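Local coordinates for GntR-family protein transcriptional regulator (Mycobacterium smegmatis, PDB 3F8M) that represses the phnDCE operon for phosphate uptake when phosphate is available in the cell, acting as a DNA-binding transcription factor of the GntR family, at residues A192-L197 against R225-G230; E159-E164 against Y168-S173. All blocks are in the same frame, centred on the assembly; numbering follows the deposited sequence.

Contact 1 of 2, residues A192-L197 against R225-G230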
loop_
_atom_site.group_PDB
_atom_site.type_symbol
_atom_site.label_atom_id
_atom_site.label_comp_id
_atom_site.label_asym_id
_atom_site.label_seq_id
_atom_site.Cartn_x
_atom_site.Cartn_y
_atom_site.Cartn_z
ATOM N N ALA A 192 17.655 13.513 1.115
ATOM C CA ALA A 192 17.923 14.619 2.041
ATOM C C ALA A 192 16.848 15.739 1.993
ATOM O O ALA A 192 16.415 16.261 3.027
ATOM C CB ALA A 192 19.356 15.191 1.826
ATOM N N ARG A 193 16.400 16.078 0.789
ATOM C CA ARG A 193 15.386 17.089 0.652
ATOM C C ARG A 193 14.045 16.606 1.214
ATOM O O ARG A 193 13.361 17.364 1.889
ATOM C CB ARG A 193 15.216 17.457 -0.807
ATOM C CG ARG A 193 14.120 18.467 -1.003
ATOM C CD ARG A 193 14.049 18.939 -2.449
ATOM N NE ARG A 193 13.011 19.959 -2.593
ATOM C CZ ARG A 193 11.926 19.827 -3.345
ATOM N NH1 ARG A 193 11.772 18.713 -4.061
ATOM N NH2 ARG A 193 11.010 20.811 -3.384
ATOM N N GLU A 194 13.663 15.376 0.875
ATOM C CA GLU A 194 12.355 14.840 1.294
ATOM C C GLU A 194 12.285 14.743 2.833
ATOM O O GLU A 194 11.230 14.995 3.469
ATOM C CB GLU A 194 12.098 13.490 0.642
ATOM C CG GLU A 194 11.850 13.562 -0.922
ATOM C CD GLU A 194 11.989 12.224 -1.618
ATOM O OE1 GLU A 194 12.670 11.313 -1.087
ATOM O OE2 GLU A 194 11.397 12.052 -2.716
ATOM N N ALA A 195 13.419 14.366 3.408
ATOM C CA ALA A 195 13.519 14.235 4.850
ATOM C C ALA A 195 13.342 15.589 5.499
ATOM O O ALA A 195 12.534 15.713 6.428
ATOM C CB ALA A 195 14.846 13.605 5.232
ATOM N N ALA A 196 14.007 16.626 4.973
ATOM C CA ALA A 196 13.862 17.973 5.503
ATOM C C ALA A 196 12.434 18.532 5.387
ATOM O O ALA A 196 11.943 19.199 6.343
ATOM C CB ALA A 196 14.878 18.923 4.856
ATOM N N LEU A 197 11.769 18.226 4.259
ATOM C CA LEU A 197 10.375 18.696 4.029
ATOM C C LEU A 197 9.399 18.000 4.957
ATOM O O LEU A 197 8.379 18.564 5.335
ATOM C CB LEU A 197 9.941 18.402 2.581
ATOM C CG LEU A 197 10.641 19.342 1.596
ATOM C CD1 LEU A 197 10.455 18.792 0.137
ATOM C CD2 LEU A 197 10.108 20.747 1.760
ATOM N N ARG A 225 3.224 11.594 -8.156
ATOM C CA ARG A 225 4.069 10.865 -7.207
ATOM C C ARG A 225 3.732 11.378 -5.805
ATOM O O ARG A 225 3.772 12.595 -5.551
ATOM C CB ARG A 225 5.529 11.148 -7.538
ATOM C CG ARG A 225 6.560 10.418 -6.643
ATOM C CD ARG A 225 7.921 11.040 -6.886
ATOM N NE ARG A 225 9.007 10.353 -6.203
ATOM C CZ ARG A 225 9.534 10.675 -5.020
ATOM N NH1 ARG A 225 9.069 11.674 -4.280
ATOM N NH2 ARG A 225 10.553 9.933 -4.562
ATOM N N SER A 226 3.438 10.464 -4.862
ATOM C CA SER A 226 3.146 10.895 -3.498
ATOM C C SER A 226 4.066 10.099 -2.566
ATOM O O SER A 226 4.097 8.876 -2.662
ATOM C CB SER A 226 1.692 10.619 -3.187
ATOM O OG SER A 226 0.840 11.101 -4.225
ATOM N N LEU A 227 4.858 10.782 -1.740
ATOM C CA LEU A 227 5.741 10.123 -0.802
ATOM C C LEU A 227 5.170 10.426 0.588
ATOM O O LEU A 227 5.159 11.592 1.004
ATOM C CB LEU A 227 7.168 10.638 -0.954
ATOM C CG LEU A 227 8.233 9.993 -0.059
ATOM C CD1 LEU A 227 8.731 8.676 -0.694
ATOM C CD2 LEU A 227 9.411 10.941 0.257
ATOM N N TYR A 228 4.664 9.389 1.280
ATOM C CA TYR A 228 3.984 9.573 2.570
ATOM C C TYR A 228 4.785 8.901 3.684
ATOM O O TYR A 228 5.339 7.833 3.458
ATOM C CB TYR A 228 2.631 8.881 2.525
ATOM C CG TYR A 228 1.526 9.511 1.685
ATOM C CD1 TYR A 228 0.812 10.604 2.178
ATOM C CD2 TYR A 228 1.173 8.993 0.441
ATOM C CE1 TYR A 228 -0.219 11.182 1.439
ATOM C CE2 TYR A 228 0.120 9.568 -0.323
ATOM C CZ TYR A 228 -0.557 10.658 0.199
ATOM O OH TYR A 228 -1.590 11.271 -0.476
ATOM N N ARG A 229 4.836 9.525 4.861
ATOM C CA ARG A 229 5.478 8.883 6.035
ATOM C C ARG A 229 4.616 7.711 6.442
ATOM O O ARG A 229 3.416 7.863 6.655
ATOM C CB ARG A 229 5.571 9.868 7.204
ATOM C CG ARG A 229 6.618 10.967 7.030
ATOM C CD ARG A 229 6.540 11.941 8.216
ATOM N NE ARG A 229 6.793 11.216 9.476
ATOM C CZ ARG A 229 7.714 11.577 10.364
ATOM N NH1 ARG A 229 8.471 12.642 10.141
ATOM N NH2 ARG A 229 7.879 10.874 11.489
ATOM N N GLY A 230 5.234 6.542 6.548
ATOM C CA GLY A 230 4.485 5.303 6.906
ATOM C C GLY A 230 3.785 5.451 8.261
ATOM O O GLY A 230 2.685 4.930 8.446
#

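Contact 2 of 2, residues E159-E164 against Y168-S173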
loop_
_atom_site.group_PDB
_atom_site.type_symbol
_atom_site.label_atom_id
_atom_site.label_comp_id
_atom_site.label_asym_id
_atom_site.label_seq_id
_atom_site.Cartn_x
_atom_site.Cartn_y
_atom_site.Cartn_z
ATOM N N GLU A 159 -3.906 30.686 -11.956
ATOM C CA GLU A 159 -4.859 31.775 -11.688
ATOM C C GLU A 159 -6.139 31.280 -11.031
ATOM O O GLU A 159 -6.607 31.849 -10.059
ATOM C CB GLU A 159 -5.281 32.469 -12.996
ATOM C CG GLU A 159 -4.228 33.295 -13.699
ATOM C CD GLU A 159 -4.792 34.042 -14.901
ATOM O OE1 GLU A 159 -4.422 33.671 -16.046
ATOM O OE2 GLU A 159 -5.618 34.972 -14.704
ATOM N N THR A 160 -6.742 30.230 -11.590
ATOM C CA THR A 160 -8.010 29.757 -11.099
ATOM C C THR A 160 -7.887 28.863 -9.851
ATOM O O THR A 160 -8.878 28.693 -9.117
ATOM C CB THR A 160 -8.780 28.977 -12.154
ATOM O OG1 THR A 160 -8.223 27.653 -12.298
ATOM C CG2 THR A 160 -8.803 29.730 -13.507
ATOM N N PHE A 161 -6.688 28.303 -9.623
ATOM C CA PHE A 161 -6.513 27.266 -8.573
ATOM C C PHE A 161 -6.149 27.755 -7.165
ATOM O O PHE A 161 -5.107 28.363 -6.964
ATOM C CB PHE A 161 -5.480 26.210 -8.998
ATOM C CG PHE A 161 -5.433 25.028 -8.083
ATOM C CD1 PHE A 161 -6.628 24.459 -7.612
ATOM C CD2 PHE A 161 -4.193 24.479 -7.685
ATOM C CE1 PHE A 161 -6.597 23.353 -6.755
ATOM C CE2 PHE A 161 -4.161 23.358 -6.823
ATOM C CZ PHE A 161 -5.376 22.815 -6.357
ATOM N N ASP A 162 -6.957 27.385 -6.181
ATOM C CA ASP A 162 -6.548 27.615 -4.771
ATOM C C ASP A 162 -5.593 26.461 -4.403
ATOM O O ASP A 162 -6.008 25.303 -4.254
ATOM C CB ASP A 162 -7.772 27.660 -3.872
ATOM C CG ASP A 162 -7.427 27.603 -2.374
ATOM O OD1 ASP A 162 -6.245 27.660 -2.008
ATOM O OD2 ASP A 162 -8.379 27.516 -1.569
ATOM N N HIS A 163 -4.310 26.782 -4.318
ATOM C CA HIS A 163 -3.268 25.761 -4.104
ATOM C C HIS A 163 -3.365 24.985 -2.763
ATOM O O HIS A 163 -2.742 23.952 -2.596
ATOM C CB HIS A 163 -1.874 26.346 -4.358
ATOM C CG HIS A 163 -1.473 27.457 -3.427
ATOM N ND1 HIS A 163 -1.250 27.259 -2.080
ATOM C CD2 HIS A 163 -1.183 28.758 -3.664
ATOM C CE1 HIS A 163 -0.871 28.400 -1.521
ATOM N NE2 HIS A 163 -0.826 29.324 -2.462
ATOM N N GLU A 164 -4.208 25.439 -1.845
ATOM C CA GLU A 164 -4.489 24.663 -0.639
ATOM C C GLU A 164 -5.647 23.684 -0.788
ATOM O O GLU A 164 -5.867 22.844 0.098
ATOM C CB GLU A 164 -4.722 25.595 0.550
ATOM C CG GLU A 164 -3.588 26.588 0.695
ATOM C CD GLU A 164 -3.499 27.182 2.081
ATOM O OE1 GLU A 164 -4.553 27.485 2.672
ATOM O OE2 GLU A 164 -2.356 27.335 2.561
ATOM N N TYR A 168 -8.148 17.725 -7.659
ATOM C CA TYR A 168 -9.117 16.903 -8.389
ATOM C C TYR A 168 -10.447 17.652 -8.574
ATOM O O TYR A 168 -11.088 17.578 -9.638
ATOM C CB TYR A 168 -9.341 15.584 -7.646
ATOM C CG TYR A 168 -8.242 14.550 -7.857
ATOM C CD1 TYR A 168 -6.960 14.918 -8.270
ATOM C CD2 TYR A 168 -8.479 13.198 -7.596
ATOM C CE1 TYR A 168 -5.960 13.973 -8.463
ATOM C CE2 TYR A 168 -7.469 12.250 -7.753
ATOM C CZ TYR A 168 -6.224 12.641 -8.204
ATOM O OH TYR A 168 -5.251 11.682 -8.394
ATOM N N ALA A 169 -10.841 18.412 -7.564
ATOM C CA ALA A 169 -12.090 19.205 -7.661
ATOM C C ALA A 169 -11.943 20.291 -8.729
ATOM O O ALA A 169 -12.859 20.538 -9.526
ATOM C CB ALA A 169 -12.455 19.817 -6.291
ATOM N N GLU A 170 -10.765 20.901 -8.775
ATOM C CA GLU A 170 -10.496 21.911 -9.795
ATOM C C GLU A 170 -10.523 21.324 -11.189
ATOM O O GLU A 170 -11.052 21.935 -12.122
ATOM C CB GLU A 170 -9.159 22.620 -9.529
ATOM C CG GLU A 170 -8.692 23.519 -10.707
ATOM C CD GLU A 170 -9.504 24.805 -10.817
ATOM O OE1 GLU A 170 -10.127 25.172 -9.808
ATOM O OE2 GLU A 170 -9.487 25.452 -11.883
ATOM N N ILE A 171 -9.922 20.155 -11.346
ATOM C CA ILE A 171 -9.936 19.489 -12.640
ATOM C C ILE A 171 -11.368 19.074 -13.032
ATOM O O ILE A 171 -11.793 19.284 -14.187
ATOM C CB ILE A 171 -8.873 18.344 -12.724
ATOM C CG1 ILE A 171 -7.469 18.940 -12.746
ATOM C CG2 ILE A 171 -9.137 17.417 -13.985
ATOM C CD1 ILE A 171 -6.265 17.952 -12.598
ATOM N N ARG A 172 -12.136 18.535 -12.083
ATOM C CA ARG A 172 -13.536 18.198 -12.356
ATOM C C ARG A 172 -14.353 19.433 -12.796
ATOM O O ARG A 172 -15.144 19.335 -13.757
ATOM C CB ARG A 172 -14.188 17.547 -11.146
ATOM C CG ARG A 172 -13.707 16.139 -10.935
ATOM C CD ARG A 172 -14.393 15.516 -9.720
ATOM N NE ARG A 172 -13.854 14.171 -9.529
ATOM C CZ ARG A 172 -13.100 13.772 -8.508
ATOM N NH1 ARG A 172 -12.786 14.597 -7.531
ATOM N NH2 ARG A 172 -12.662 12.510 -8.484
ATOM N N SER A 173 -14.095 20.569 -12.139
ATOM C CA SER A 173 -14.785 21.860 -12.415
ATOM C C SER A 173 -14.480 22.364 -13.824
ATOM O O SER A 173 -15.236 23.165 -14.361
ATOM C CB SER A 173 -14.451 22.930 -11.344
ATOM O OG SER A 173 -13.192 23.550 -11.553
HETATM O O HOH W 1 -9.704 25.759 -6.678
#

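Contact 1 of 2, residues A192-L197 against R225-G230
Within 192-197, Glu-194 alone reaches Arg-225 and Leu-227 on strand 220-229, and it does so with its whole side chain. One helical position earlier, Arg-193 turns to Glu-132 in a salt bridge, with CD1 of Leu-197 lying over the centre of its guanidinium. At Glu-194 itself the chain runs extended beyond CG, crossing the Leu-227 side chain at about a right angle. CD2 of Leu-227 lies 3.7 Å from Glu-194 CB and 3.4 Å from Glu-194 CD, so one methyl serves both the aliphatic stem and the carboxylate. Arg-225 arrives from the opposite direction; with CG anti to the backbone N (chi1 -179°), its extended chain carries the guanidinium out to the carboxylate. Both terminal nitrogens converge on a single oxygen: Arg-225 NH1 stands 2.8 Å from Glu-194 OE2, and Arg-225 NH2 donates to the syn lone pair of that same OE2 at 2.9 Å. Carboxylate and guanidinium are nearly coplanar, 19° apart, yet both bonds are well bent. The buried carboxylate is thus paired with a positive charge, which would be expected to favour its ionised form while tying the helix to the UTRA-domain sheet.

Contact 2 of 2, residues E159-E164 against Y168-S173
Thr-160 and Glu-170 meet through a short hydrogen bond, 2.6 Å from Thr-160 OG1 to Glu-170 OE2, in which the threonine is the donor. The hydroxyl comes from above the carboxylate plane, 51° out of it, and the two side chains cross at about a right angle. Beside this polar pair, the stem of Glu-170 packs on Phe-161: Glu-170 CB is 3.7 Å from Phe-161 CD1, and Glu-170 CG is 3.8 Å from the same ring carbon. With CG anti to the backbone N (chi1 170°), CB and CG of the glutamate lie by the ring, and the bend at chi2 (74°) turns the carboxylate to Thr-160. Its second oxygen, OE1, accepts from a water that in turn accepts from the backbone N of Asp-162, each leg being 3.2 Å long.

Farther out, Arg-174 joins both partners, making a salt bridge with Glu-170 OE2 and a hydrogen bond to Thr-160 OG1. Phe-161, the first residue to leave helical geometry after helix 157-160, rests on Trp-107 and Leu-131 of the sheet. The chain then folds through an Asx turn, Glu-164 N donating to Asp-162 OD1 at 3.0 Å. Glu-170 thus joins two short UTRA-domain helices: OE2 ties helix 167-173 to Thr-160 at the end of helix 157-160, OE1 reaches the following loop through the water, and the nearby arginine probably stabilises the negative charge.

How the contacts relate
The segments of contact 2 both precede those of contact 1 in sequence, and all four fall within the UTRA domain. The centres of the two contacts lie about 23 Å apart, and their nearest atoms, about 7 Å apart, do not touch. The six-stranded antiparallel sheet connects them: contact 1 sets a helix against its strand 220-229, whereas contact 2 joins two short helices on the side of strands 100-111 and 127-137. Each contact turns on a glutamate that takes an arginine as salt-bridge partner, Arg-225 across contact 1 and Arg-174 just beyond the segments of contact 2. Contact 1 is buried; contact 2 is partly buried and includes a water. Neither includes residues of the predicted helix-turn-helix, 39-58.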